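Local coordinates for GH26C (Muricauda sp. MAR_2010_75, PDB 6Q78), which probably hydrolyses internal beta-1,4-mannosidic bonds of mannans, as an endo-acting beta-mannanase of glycoside hydrolase family 26, at residues A[123-128]-A[132-137]; A[139-144]-A[204-209]; A[247-252]-A[284-289]; A[336-341]-A[346-351]; A[381-386]-A[391-396]. All coordinates share one frame; numbering follows the deposited sequence.

From the N terminus, the five contacts follow one another along the chain in series, none nested in or crossing another, around the (beta/alpha)8 (TIM) barrel. Contact 1 folds the later part of the loop after strand 112-116 back onto the start of helix 132-150. Contact 2 packs the same helix against helix 193-208; contacts 1 and 2 touch where E137 CG packs on F206. Contact 3 joins helix 242-259 to the loop before strand 293-298. Contact 4 closes the connection from strand 330-336 through 340-341 to helix 351-361, contact 5 the loop from strand 379-380 to helix 390-397; they touch where D392 OD2 reaches the start of helix 351-361. Contact 3 lies across the chain's centre from both.

Contact 1: residues A[123-128]-A[132-137]; sequences DLNDGT and WFFQQE
The carboxylate oxygen E137 OE1 is gripped by two groups: N125 ND2 donates to it across 2.9 Å, and K202 of helix 193-208 adds a salt bridge. N125 sits in an Asx turn in the loop leading into helix 132-150. Its OD1 accepts from G127 N at 3.0 Å, while ND2, which also donates to F119 O, faces the helix. With CG anti to the backbone N (chi1 -175°), the N125 amide is carried toward E137 in the second turn of the helix; the bond is bent (N-H...O 140°), and the acceptor is tilted 30° from the amide plane. Apolar contacts flank this polar centre. L124 CB meets F133 CE2 at 3.8 Å, and CB of N125 rests against CB of F133. A second Asx turn follows, in which D126 OD2 takes both T128 N and T128 OG1. The F134 ring packs on the same turn, with G127 O 3.5 Å above its plane and over its centre.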
# COMPACT_ATOMS: atom_id res chain seq x y z
N ASP A 123 11.82 -17.20 6.08
CA ASP A 123 12.52 -18.09 7.00
C ASP A 123 13.98 -18.25 6.65
O ASP A 123 14.82 -18.45 7.52
CB ASP A 123 11.90 -19.49 6.96
CG ASP A 123 10.50 -19.59 7.60
OD1 ASP A 123 10.08 -18.64 8.27
OD2 ASP A 123 9.86 -20.65 7.43
N LEU A 124 14.32 -18.18 5.36
CA LEU A 124 15.70 -18.44 4.97
C LEU A 124 16.54 -17.18 4.87
O LEU A 124 17.72 -17.27 4.50
CB LEU A 124 15.74 -19.15 3.62
CG LEU A 124 15.11 -20.54 3.62
CD1 LEU A 124 15.41 -21.19 2.28
CD2 LEU A 124 15.66 -21.37 4.77
N ASN A 125 16.02 -16.03 5.29
CA ASN A 125 16.82 -14.81 5.28
C ASN A 125 17.65 -14.77 6.55
O ASN A 125 17.14 -14.44 7.62
CB ASN A 125 15.87 -13.61 5.22
CG ASN A 125 16.62 -12.28 5.09
OD1 ASN A 125 17.80 -12.17 5.51
ND2 ASN A 125 15.94 -11.24 4.56
N ASP A 126 18.94 -15.07 6.43
CA ASP A 126 19.86 -15.12 7.55
C ASP A 126 20.65 -13.83 7.74
O ASP A 126 21.53 -13.76 8.62
CB ASP A 126 20.80 -16.33 7.44
CG ASP A 126 21.72 -16.26 6.24
OD1 ASP A 126 22.08 -17.35 5.74
OD2 ASP A 126 22.13 -15.17 5.84
N GLY A 127 20.35 -12.79 6.96
CA GLY A 127 20.93 -11.51 7.23
C GLY A 127 22.32 -11.29 6.71
O GLY A 127 22.91 -10.24 7.02
N THR A 128 22.88 -12.21 5.92
CA THR A 128 24.29 -12.11 5.56
C THR A 128 24.48 -11.95 4.06
O THR A 128 23.59 -12.27 3.27
CB THR A 128 25.09 -13.32 6.04
OG1 THR A 128 24.75 -14.48 5.24
CG2 THR A 128 24.83 -13.61 7.50
N TRP A 132 20.52 -14.73 -0.69
CA TRP A 132 19.75 -14.01 -1.71
C TRP A 132 18.62 -13.19 -1.09
O TRP A 132 18.34 -12.08 -1.55
CB TRP A 132 19.20 -15.00 -2.76
CG TRP A 132 18.44 -14.32 -3.88
CD1 TRP A 132 18.99 -13.62 -4.93
CD2 TRP A 132 17.02 -14.19 -4.00
NE1 TRP A 132 18.00 -13.10 -5.72
CE2 TRP A 132 16.78 -13.43 -5.18
CE3 TRP A 132 15.93 -14.62 -3.23
CZ2 TRP A 132 15.48 -13.13 -5.62
CZ3 TRP A 132 14.65 -14.31 -3.66
CH2 TRP A 132 14.44 -13.55 -4.84
N PHE A 133 17.96 -13.71 -0.06
CA PHE A 133 16.87 -12.97 0.55
C PHE A 133 17.39 -11.71 1.22
O PHE A 133 16.76 -10.65 1.11
CB PHE A 133 16.10 -13.84 1.54
CG PHE A 133 15.45 -15.03 0.90
CD1 PHE A 133 14.26 -14.91 0.19
CD2 PHE A 133 16.09 -16.25 0.95
CE1 PHE A 133 13.73 -16.02 -0.44
CE2 PHE A 133 15.52 -17.36 0.33
CZ PHE A 133 14.37 -17.22 -0.37
N PHE A 134 18.56 -11.79 1.87
CA PHE A 134 19.15 -10.58 2.44
C PHE A 134 19.55 -9.61 1.34
O PHE A 134 19.42 -8.39 1.50
CB PHE A 134 20.35 -10.92 3.35
CG PHE A 134 21.04 -9.70 3.85
CD1 PHE A 134 22.27 -9.32 3.36
CD2 PHE A 134 20.38 -8.89 4.75
CE1 PHE A 134 22.88 -8.16 3.81
CE2 PHE A 134 20.97 -7.70 5.20
CZ PHE A 134 22.21 -7.34 4.74
N GLN A 135 20.06 -10.12 0.21
CA GLN A 135 20.37 -9.22 -0.90
C GLN A 135 19.12 -8.48 -1.36
O GLN A 135 19.19 -7.27 -1.68
CB GLN A 135 20.99 -10.01 -2.06
CG GLN A 135 22.37 -10.55 -1.73
CD GLN A 135 22.86 -11.55 -2.75
OE1 GLN A 135 22.27 -11.68 -3.83
NE2 GLN A 135 23.94 -12.27 -2.42
N GLN A 136 17.96 -9.16 -1.39
CA GLN A 136 16.72 -8.47 -1.76
C GLN A 136 16.35 -7.43 -0.71
O GLN A 136 15.95 -6.32 -1.05
CB GLN A 136 15.58 -9.49 -1.94
CG GLN A 136 15.87 -10.51 -3.08
CD GLN A 136 16.12 -9.80 -4.41
OE1 GLN A 136 15.21 -9.18 -4.96
NE2 GLN A 136 17.35 -9.85 -4.88
N GLU A 137 16.48 -7.79 0.57
CA GLU A 137 16.23 -6.87 1.67
C GLU A 137 17.07 -5.61 1.53
O GLU A 137 16.57 -4.49 1.69
CB GLU A 137 16.57 -7.59 2.98
CG GLU A 137 16.59 -6.65 4.17
CD GLU A 137 16.88 -7.39 5.46
OE1 GLU A 137 16.49 -8.56 5.57
OE2 GLU A 137 17.46 -6.79 6.40

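Contact 2: residues A[139-144]-A[204-209]; sequences QIRDDV and ASFTKS
The guanidinium of R141 meets S209 edge-on, and the ring of F206 is approached obliquely by R141 CB and I140 CG2. R141 grips S209 side-on with two nitrogens, one for each oxygen: NE reaches S209 OG at 3.2 Å and NH2 reaches S209 O at 3.0 Å. Both acceptors lie close to the guanidinium plane, and the second bond is the straighter, at 163°. An extended chain from CG to NE, begun with CG anti to the backbone N (chi1 -176°), brings the group across from helix 132-150 to S209. S209 OG is itself tied back, donating to F206 O at 2.7 Å, so the hydroxyl that receives R141 NE is held by the carbonyl of F206, which also accepts S209 N. Beside these bonds, R141 CB touches F206 CE2 at 3.8 Å. This is packing between adjacent outer helices of the barrel, 132-150 and 193-208; I140 and F206 both continue inward onto F156 of strand 153-157, and I140 also touches S115 of strand 112-116.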
# COMPACT_ATOMS: atom_id res chain seq x y z
N GLN A 139 18.49 -4.39 -1.22
CA GLN A 139 18.04 -3.60 -2.36
C GLN A 139 16.75 -2.83 -2.04
O GLN A 139 16.61 -1.65 -2.42
CB GLN A 139 17.83 -4.49 -3.58
CG GLN A 139 17.48 -3.58 -4.82
CD GLN A 139 18.62 -2.60 -5.15
OE1 GLN A 139 18.49 -1.35 -5.01
NE2 GLN A 139 19.73 -3.16 -5.57
N ILE A 140 15.80 -3.46 -1.33
CA ILE A 140 14.61 -2.75 -0.88
C ILE A 140 15.00 -1.57 -0.01
O ILE A 140 14.52 -0.44 -0.19
CB ILE A 140 13.66 -3.71 -0.13
CG1 ILE A 140 13.08 -4.72 -1.10
CG2 ILE A 140 12.54 -2.89 0.54
CD1 ILE A 140 12.51 -5.99 -0.40
N ARG A 141 15.89 -1.81 0.95
CA ARG A 141 16.31 -0.73 1.85
C ARG A 141 16.92 0.44 1.06
O ARG A 141 16.55 1.62 1.26
CB ARG A 141 17.32 -1.28 2.86
CG ARG A 141 17.74 -0.26 3.92
CD ARG A 141 18.42 -0.96 5.13
NE ARG A 141 18.78 0.04 6.14
CZ ARG A 141 19.86 0.81 6.00
NH1 ARG A 141 20.63 0.67 4.92
NH2 ARG A 141 20.18 1.73 6.91
N ASP A 142 17.79 0.14 0.09
CA ASP A 142 18.39 1.20 -0.73
C ASP A 142 17.32 1.96 -1.53
O ASP A 142 17.38 3.19 -1.63
CB ASP A 142 19.39 0.60 -1.69
CG ASP A 142 20.70 0.19 -1.01
OD1 ASP A 142 20.90 0.49 0.21
OD2 ASP A 142 21.53 -0.44 -1.69
N ASP A 143 16.33 1.25 -2.09
CA ASP A 143 15.30 1.94 -2.88
C ASP A 143 14.40 2.80 -1.99
O ASP A 143 14.02 3.91 -2.39
CB ASP A 143 14.44 0.90 -3.63
CG ASP A 143 15.16 0.25 -4.80
OD1 ASP A 143 14.58 -0.74 -5.39
OD2 ASP A 143 16.28 0.67 -5.13
N VAL A 144 14.10 2.32 -0.78
CA VAL A 144 13.28 3.10 0.16
C VAL A 144 14.01 4.36 0.61
O VAL A 144 13.40 5.45 0.71
CB VAL A 144 12.87 2.19 1.34
CG1 VAL A 144 12.32 2.99 2.55
CG2 VAL A 144 11.80 1.20 0.86
N ALA A 204 10.23 -4.76 12.70
CA ALA A 204 10.56 -3.59 13.51
C ALA A 204 12.02 -3.21 13.38
O ALA A 204 12.34 -2.01 13.26
CB ALA A 204 10.21 -3.86 14.97
N SER A 205 12.94 -4.18 13.43
CA SER A 205 14.35 -3.85 13.34
C SER A 205 14.68 -3.28 11.97
O SER A 205 15.44 -2.30 11.85
CB SER A 205 15.24 -5.04 13.70
OG SER A 205 15.13 -6.05 12.74
N PHE A 206 14.08 -3.83 10.91
CA PHE A 206 14.30 -3.26 9.59
C PHE A 206 13.76 -1.84 9.54
O PHE A 206 14.42 -0.91 9.03
CB PHE A 206 13.62 -4.13 8.51
CG PHE A 206 13.74 -3.58 7.12
CD1 PHE A 206 12.80 -2.70 6.61
CD2 PHE A 206 14.84 -3.91 6.33
CE1 PHE A 206 12.92 -2.21 5.31
CE2 PHE A 206 14.98 -3.40 5.05
CZ PHE A 206 14.03 -2.56 4.54
N THR A 207 12.52 -1.66 10.01
CA THR A 207 11.89 -0.34 9.90
C THR A 207 12.66 0.72 10.71
O THR A 207 12.84 1.86 10.25
CB THR A 207 10.45 -0.46 10.37
OG1 THR A 207 9.73 -1.35 9.50
CG2 THR A 207 9.73 0.90 10.35
N LYS A 208 13.12 0.37 11.92
CA LYS A 208 13.86 1.33 12.73
C LYS A 208 15.27 1.58 12.21
O LYS A 208 15.93 2.50 12.71
CB LYS A 208 13.97 0.84 14.15
CG LYS A 208 12.69 0.82 14.89
CD LYS A 208 13.01 0.25 16.28
CE LYS A 208 11.85 0.23 17.15
NZ LYS A 208 12.36 -0.25 18.48
N SER A 209 15.72 0.81 11.22
CA SER A 209 17.03 1.00 10.61
C SER A 209 17.00 2.00 9.47
O SER A 209 18.07 2.34 8.96
CB SER A 209 17.60 -0.33 10.06
OG SER A 209 17.12 -0.61 8.74

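Contact 3: residues A[247-252]-A[284-289]; sequences QLWQFT and RYPGDD
W249 and P286 bring the backbones closest, their CA atoms 6.5 Å apart, where helix 242-259 passes the irregular loop that leads into strand 293-298 of the barrel. Between them the pyrrolidine ring of P286 does most of the touching. Its CG lies 3.7 Å from W249 CE3, approaching the indole obliquely, and its CB is 3.8 Å from CB of the same tryptophan. The indole owes its place to an unusual first torsion (chi1 -115°), far from any staggered position, and Y245, one helical turn earlier, also meets this ring. Beside the apolar pair, Q250 reaches the loop with an extended chain and donates from NE2 to P286 O at 2.9 Å. That bond is well formed: the donor lies in the carbonyl plane, the acceptor is only 3° out of the amide plane, and the N-H...O angle is 156°. Within the loop, the Y285 hydroxyl donates to D288 OD1, on the anti lone pair, and R327 forms a salt bridge to the same oxygen. Chemically, then, one proline is held twice, its ring by the indole of W249 and its carbonyl by a side-chain amide, fixing an irregular stretch against the helix.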
# COMPACT_ATOMS: atom_id res chain seq x y z
N GLN A 247 -8.57 -9.56 16.05
CA GLN A 247 -7.59 -9.84 17.10
C GLN A 247 -6.18 -9.81 16.54
O GLN A 247 -5.25 -9.30 17.18
CB GLN A 247 -7.88 -11.20 17.73
CG GLN A 247 -6.94 -11.54 18.88
CD GLN A 247 -7.13 -12.97 19.41
OE1 GLN A 247 -7.99 -13.72 18.95
NE2 GLN A 247 -6.33 -13.32 20.41
N LEU A 248 -5.98 -10.40 15.36
CA LEU A 248 -4.66 -10.38 14.74
C LEU A 248 -4.22 -8.94 14.46
O LEU A 248 -3.08 -8.56 14.79
CB LEU A 248 -4.71 -11.17 13.43
CG LEU A 248 -3.45 -11.04 12.56
CD1 LEU A 248 -2.18 -11.56 13.26
CD2 LEU A 248 -3.66 -11.75 11.22
N TRP A 249 -5.12 -8.13 13.91
CA TRP A 249 -4.76 -6.74 13.61
C TRP A 249 -4.39 -5.97 14.87
O TRP A 249 -3.39 -5.25 14.90
CB TRP A 249 -5.92 -6.05 12.89
CG TRP A 249 -5.57 -5.65 11.48
CD1 TRP A 249 -5.67 -6.44 10.38
CD2 TRP A 249 -5.04 -4.39 11.02
NE1 TRP A 249 -5.26 -5.75 9.26
CE2 TRP A 249 -4.87 -4.49 9.63
CE3 TRP A 249 -4.74 -3.15 11.65
CZ2 TRP A 249 -4.39 -3.43 8.86
CZ3 TRP A 249 -4.25 -2.15 10.90
CH2 TRP A 249 -4.11 -2.28 9.52
N GLN A 250 -5.22 -6.10 15.93
CA GLN A 250 -4.96 -5.32 17.14
C GLN A 250 -3.68 -5.79 17.82
O GLN A 250 -2.90 -4.96 18.31
CB GLN A 250 -6.16 -5.38 18.08
CG GLN A 250 -7.40 -4.74 17.45
CD GLN A 250 -8.59 -4.79 18.37
OE1 GLN A 250 -8.60 -5.54 19.35
NE2 GLN A 250 -9.63 -4.02 18.04
N PHE A 251 -3.47 -7.10 17.88
CA PHE A 251 -2.22 -7.60 18.44
C PHE A 251 -1.03 -7.05 17.66
O PHE A 251 -0.03 -6.60 18.26
CB PHE A 251 -2.15 -9.12 18.41
CG PHE A 251 -0.81 -9.62 18.81
CD1 PHE A 251 -0.49 -9.74 20.16
CD2 PHE A 251 0.13 -9.93 17.85
CE1 PHE A 251 0.77 -10.14 20.53
CE2 PHE A 251 1.40 -10.33 18.22
CZ PHE A 251 1.72 -10.43 19.55
N THR A 252 -1.14 -7.03 16.33
CA THR A 252 -0.00 -6.63 15.50
C THR A 252 0.32 -5.16 15.69
O THR A 252 1.50 -4.78 15.84
CB THR A 252 -0.34 -6.92 14.03
OG1 THR A 252 -0.52 -8.34 13.89
CG2 THR A 252 0.79 -6.51 13.12
N ARG A 284 -14.69 -6.35 8.96
CA ARG A 284 -13.51 -6.81 9.69
C ARG A 284 -12.58 -5.67 10.08
O ARG A 284 -11.39 -5.90 10.31
CB ARG A 284 -12.76 -7.88 8.87
CG ARG A 284 -13.60 -9.13 8.70
CD ARG A 284 -12.96 -10.26 7.85
NE ARG A 284 -13.91 -11.37 7.88
CZ ARG A 284 -13.64 -12.63 8.21
NH1 ARG A 284 -12.40 -13.00 8.47
NH2 ARG A 284 -14.64 -13.51 8.28
N TYR A 285 -13.10 -4.44 10.12
CA TYR A 285 -12.30 -3.29 10.51
C TYR A 285 -11.97 -3.34 11.99
O TYR A 285 -12.87 -3.60 12.82
CB TYR A 285 -13.11 -2.04 10.17
CG TYR A 285 -12.49 -0.71 10.52
CD1 TYR A 285 -11.45 -0.17 9.76
CD2 TYR A 285 -12.98 0.03 11.59
CE1 TYR A 285 -10.91 1.08 10.09
CE2 TYR A 285 -12.45 1.26 11.93
CZ TYR A 285 -11.41 1.78 11.18
OH TYR A 285 -10.89 3.03 11.49
N PRO A 286 -10.70 -3.18 12.37
CA PRO A 286 -10.31 -3.38 13.76
C PRO A 286 -10.51 -2.17 14.66
O PRO A 286 -10.25 -2.28 15.86
CB PRO A 286 -8.83 -3.73 13.65
CG PRO A 286 -8.38 -2.95 12.45
CD PRO A 286 -9.53 -3.10 11.47
N GLY A 287 -10.98 -1.05 14.14
CA GLY A 287 -11.23 0.06 15.03
C GLY A 287 -10.42 1.29 14.68
O GLY A 287 -9.30 1.18 14.20
N ASP A 288 -10.99 2.46 15.00
CA ASP A 288 -10.32 3.72 14.68
C ASP A 288 -9.01 3.89 15.43
O ASP A 288 -8.14 4.64 14.98
CB ASP A 288 -11.24 4.90 15.05
CG ASP A 288 -12.47 5.03 14.15
OD1 ASP A 288 -12.51 4.45 13.05
OD2 ASP A 288 -13.41 5.77 14.57
N ASP A 289 -8.84 3.24 16.59
CA ASP A 289 -7.57 3.29 17.31
C ASP A 289 -6.46 2.48 16.64
O ASP A 289 -5.31 2.51 17.11
CB ASP A 289 -7.74 2.78 18.74
CG ASP A 289 -8.62 3.67 19.58
OD1 ASP A 289 -9.11 3.21 20.62
OD2 ASP A 289 -8.82 4.83 19.18

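Contact 4: residues A[336-341]-A[346-351]; sequences TGYFVT and GAIPGF
G337, just past the barrel strand 330-336, meets the second segment through its carbonyl carbon, 4.3 Å from F351 CZ. It adopts a backbone conformation suited to glycine. Y338 comes next and carries most of this loop closure between strand and helix 351-361. Its CG lies anti to the backbone N (chi1 177°), directing the ring toward 346-351. I348 CD1 stands over one face, 3.5 Å from the ring centroid and only 1° off the normal, a CH-pi contact centred on the ring. The edge of the same ring faces G346 O, 3.5 Å from CE2. At the root of the side chain, Y338 CB in turn sits over a face of F351, 4.0 Å from its centroid, so the tyrosine is both receiver and giver of CH-pi contacts. Its hydroxyl bonds outside the segments, to N304 and N345. Two residues on, V340 sets CG2 against A347 CA at 4.0 Å, while its backbone pairs with Y380 in the small antiparallel sheet. The second segment bends through a type II turn, I348 to F351, with G350 as N-cap residue of the helix. Since no hydrogen bond spans the two segments, cohesion between them rests on apolar and CH-pi packing, and the polar end of Y338 is satisfied by neighbouring loops.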
# COMPACT_ATOMS: atom_id res chain seq x y z
N THR A 336 -4.15 -0.72 -7.84
CA THR A 336 -5.02 -0.74 -9.00
C THR A 336 -4.17 -0.95 -10.25
O THR A 336 -2.94 -1.08 -10.18
CB THR A 336 -5.85 0.55 -9.09
OG1 THR A 336 -6.95 0.36 -10.01
CG2 THR A 336 -4.97 1.73 -9.53
N GLY A 337 -4.86 -1.03 -11.38
CA GLY A 337 -4.18 -1.23 -12.65
C GLY A 337 -5.00 -2.11 -13.57
O GLY A 337 -5.94 -2.80 -13.16
N TYR A 338 -4.66 -2.03 -14.84
CA TYR A 338 -5.16 -2.96 -15.86
C TYR A 338 -3.92 -3.54 -16.52
O TYR A 338 -3.17 -2.80 -17.18
CB TYR A 338 -6.04 -2.27 -16.89
CG TYR A 338 -6.48 -3.26 -17.96
CD1 TYR A 338 -7.37 -4.26 -17.66
CD2 TYR A 338 -5.98 -3.19 -19.26
CE1 TYR A 338 -7.76 -5.18 -18.61
CE2 TYR A 338 -6.38 -4.12 -20.22
CZ TYR A 338 -7.26 -5.11 -19.87
OH TYR A 338 -7.67 -6.05 -20.80
N PHE A 339 -3.68 -4.83 -16.33
CA PHE A 339 -2.45 -5.46 -16.81
C PHE A 339 -2.55 -5.79 -18.29
O PHE A 339 -3.52 -6.43 -18.73
CB PHE A 339 -2.16 -6.74 -16.03
CG PHE A 339 -1.84 -6.54 -14.58
CD1 PHE A 339 -0.58 -6.16 -14.18
CD2 PHE A 339 -2.79 -6.82 -13.61
CE1 PHE A 339 -0.27 -6.02 -12.82
CE2 PHE A 339 -2.50 -6.67 -12.26
CZ PHE A 339 -1.24 -6.26 -11.87
N VAL A 340 -1.55 -5.36 -19.06
CA VAL A 340 -1.48 -5.57 -20.50
C VAL A 340 -0.31 -6.48 -20.80
O VAL A 340 0.82 -6.21 -20.38
CB VAL A 340 -1.31 -4.23 -21.25
CG1 VAL A 340 -1.13 -4.46 -22.74
CG2 VAL A 340 -2.50 -3.32 -21.00
N THR A 341 -0.58 -7.56 -21.53
CA THR A 341 0.45 -8.44 -22.10
C THR A 341 0.14 -8.53 -23.59
O THR A 341 -0.88 -9.11 -23.97
CB THR A 341 0.39 -9.81 -21.42
OG1 THR A 341 0.48 -9.65 -19.99
CG2 THR A 341 1.54 -10.71 -21.89
N GLY A 346 -4.80 -6.40 -25.27
CA GLY A 346 -4.40 -5.06 -25.63
C GLY A 346 -4.86 -4.05 -24.58
O GLY A 346 -5.57 -4.37 -23.62
N ALA A 347 -4.41 -2.81 -24.77
CA ALA A 347 -4.80 -1.72 -23.88
C ALA A 347 -6.29 -1.40 -24.05
O ALA A 347 -6.87 -1.62 -25.12
CB ALA A 347 -3.98 -0.47 -24.19
N ILE A 348 -6.90 -0.89 -22.98
CA ILE A 348 -8.27 -0.40 -23.01
C ILE A 348 -8.24 1.06 -23.45
O ILE A 348 -7.61 1.88 -22.76
CB ILE A 348 -8.94 -0.53 -21.64
CG1 ILE A 348 -9.18 -1.99 -21.29
CG2 ILE A 348 -10.25 0.28 -21.61
CD1 ILE A 348 -9.53 -2.18 -19.83
N PRO A 349 -8.87 1.43 -24.55
CA PRO A 349 -8.81 2.84 -24.99
C PRO A 349 -9.31 3.80 -23.92
O PRO A 349 -10.38 3.61 -23.34
CB PRO A 349 -9.71 2.87 -26.23
CG PRO A 349 -9.66 1.45 -26.76
CD PRO A 349 -9.51 0.55 -25.55
N GLY A 350 -8.50 4.83 -23.64
CA GLY A 350 -8.85 5.81 -22.64
C GLY A 350 -8.89 5.29 -21.22
O GLY A 350 -9.49 5.93 -20.36
N PHE A 351 -8.25 4.14 -20.95
CA PHE A 351 -8.28 3.59 -19.60
C PHE A 351 -7.91 4.61 -18.54
O PHE A 351 -8.61 4.77 -17.53
CB PHE A 351 -7.35 2.38 -19.46
CG PHE A 351 -7.30 1.89 -18.06
CD1 PHE A 351 -8.41 1.25 -17.50
CD2 PHE A 351 -6.20 2.14 -17.24
CE1 PHE A 351 -8.41 0.85 -16.18
CE2 PHE A 351 -6.19 1.73 -15.91
CZ PHE A 351 -7.31 1.09 -15.37

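Contact 5: residues A[381-386]-A[391-396]; sequences CTPVPG and NDFMEF
F393 turns its CG anti to the backbone N (chi1 -169°), and with chi2 at 76° this offers a ring face to P383 in the loop ahead of helix 390-397. The pyrrolidine covers that face off-centre: P383 CD lies 4.1 Å from the ring centroid, 26° from the normal, a CH-pi contact displaced toward the rim. Closer still, P383 CG is 3.5 Å from F393 CB, so the proline straddles the junction of ring and helix. T382 adds its methyl from an oblique direction, CG2 standing 4.0 Å from F393 CE1. The threonine's two branches divide the work, since its OG1 is hydrogen-bonded to Q85 of the barrel strand 81-86. Other residues pack on the phenylalanine: F352 of helix 351-361 edge-to-face, F372 of strand 369-372, and M105 and T106 of helix 101-106. Here a buried aromatic residue seats a short helix against its preceding loop and the outside of a TIM barrel, an example of the hydrophobic layer between strands and outer helices in this fold.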
# COMPACT_ATOMS: atom_id res chain seq x y z
N CYS A 381 1.41 -2.46 -16.28
CA CYS A 381 0.22 -1.68 -15.99
C CYS A 381 0.48 -0.18 -16.01
O CYS A 381 -0.46 0.59 -15.82
CB CYS A 381 -0.46 -2.12 -14.69
SG CYS A 381 0.51 -1.78 -13.20
N THR A 382 1.73 0.24 -16.20
CA THR A 382 1.98 1.61 -16.63
C THR A 382 2.88 1.54 -17.87
O THR A 382 3.80 0.71 -17.93
CB THR A 382 2.68 2.46 -15.53
OG1 THR A 382 3.95 1.88 -15.19
CG2 THR A 382 1.77 2.61 -14.29
N PRO A 383 2.61 2.36 -18.88
CA PRO A 383 3.32 2.21 -20.16
C PRO A 383 4.67 2.91 -20.16
O PRO A 383 4.97 3.75 -19.30
CB PRO A 383 2.37 2.90 -21.16
CG PRO A 383 1.75 4.01 -20.33
CD PRO A 383 1.50 3.32 -18.97
N VAL A 384 5.49 2.52 -21.13
CA VAL A 384 6.71 3.26 -21.45
C VAL A 384 6.53 3.74 -22.89
O VAL A 384 5.61 3.29 -23.59
CB VAL A 384 7.98 2.41 -21.25
CG1 VAL A 384 8.13 2.00 -19.75
CG2 VAL A 384 8.02 1.24 -22.19
N PRO A 385 7.39 4.63 -23.36
CA PRO A 385 7.13 5.20 -24.69
C PRO A 385 7.09 4.16 -25.81
O PRO A 385 7.87 3.26 -25.88
CB PRO A 385 8.27 6.22 -24.84
CG PRO A 385 8.57 6.64 -23.43
CD PRO A 385 8.47 5.34 -22.67
N GLY A 386 6.13 4.36 -26.69
CA GLY A 386 5.91 3.47 -27.81
C GLY A 386 4.92 2.35 -27.52
O GLY A 386 4.54 1.65 -28.42
N ASN A 391 0.05 7.62 -24.62
CA ASN A 391 -0.52 8.95 -24.68
C ASN A 391 -1.63 9.17 -23.66
O ASN A 391 -1.75 10.21 -23.07
CB ASN A 391 -0.98 9.31 -26.11
CG ASN A 391 -1.41 10.76 -26.22
OD1 ASN A 391 -2.58 11.06 -26.34
ND2 ASN A 391 -0.44 11.67 -26.16
N ASP A 392 -2.44 8.13 -23.47
CA ASP A 392 -3.52 8.16 -22.51
C ASP A 392 -2.93 8.37 -21.09
O ASP A 392 -3.42 9.15 -20.34
CB ASP A 392 -4.32 6.85 -22.62
CG ASP A 392 -5.39 6.69 -21.57
OD1 ASP A 392 -6.01 7.66 -21.18
OD2 ASP A 392 -5.58 5.55 -21.18
N PHE A 393 -1.85 7.68 -20.80
CA PHE A 393 -1.20 7.85 -19.50
C PHE A 393 -0.66 9.26 -19.34
O PHE A 393 -0.74 9.82 -18.29
CB PHE A 393 -0.09 6.83 -19.34
CG PHE A 393 0.48 6.74 -17.96
CD1 PHE A 393 -0.22 6.11 -16.97
CD2 PHE A 393 1.70 7.26 -17.66
CE1 PHE A 393 0.30 6.00 -15.69
CE2 PHE A 393 2.22 7.17 -16.39
CZ PHE A 393 1.52 6.53 -15.40
N MET A 394 -0.10 9.83 -20.40
CA MET A 394 0.40 11.19 -20.32
C MET A 394 -0.70 12.18 -20.04
O MET A 394 -0.53 13.10 -19.29
CB MET A 394 1.11 11.57 -21.63
CG MET A 394 2.40 10.83 -21.84
SD MET A 394 3.69 11.21 -20.64
CE MET A 394 3.45 12.93 -20.28
N GLU A 395 -1.84 11.98 -20.67
CA GLU A 395 -2.96 12.84 -20.43
C GLU A 395 -3.42 12.73 -18.98
O GLU A 395 -3.70 13.72 -18.36
CB GLU A 395 -4.11 12.55 -21.41
CG GLU A 395 -5.26 13.52 -21.23
CD GLU A 395 -6.37 13.35 -22.24
OE1 GLU A 395 -6.31 12.43 -23.06
OE2 GLU A 395 -7.29 14.14 -22.15
N PHE A 396 -3.45 11.51 -18.47
CA PHE A 396 -3.84 11.27 -17.08
C PHE A 396 -2.88 11.98 -16.12
O PHE A 396 -3.33 12.71 -15.23
CB PHE A 396 -3.92 9.76 -16.84
CG PHE A 396 -3.89 9.33 -15.39
CD1 PHE A 396 -4.91 9.67 -14.52
CD2 PHE A 396 -2.86 8.53 -14.93
CE1 PHE A 396 -4.89 9.25 -13.19
CE2 PHE A 396 -2.83 8.09 -13.60
CZ PHE A 396 -3.86 8.44 -12.73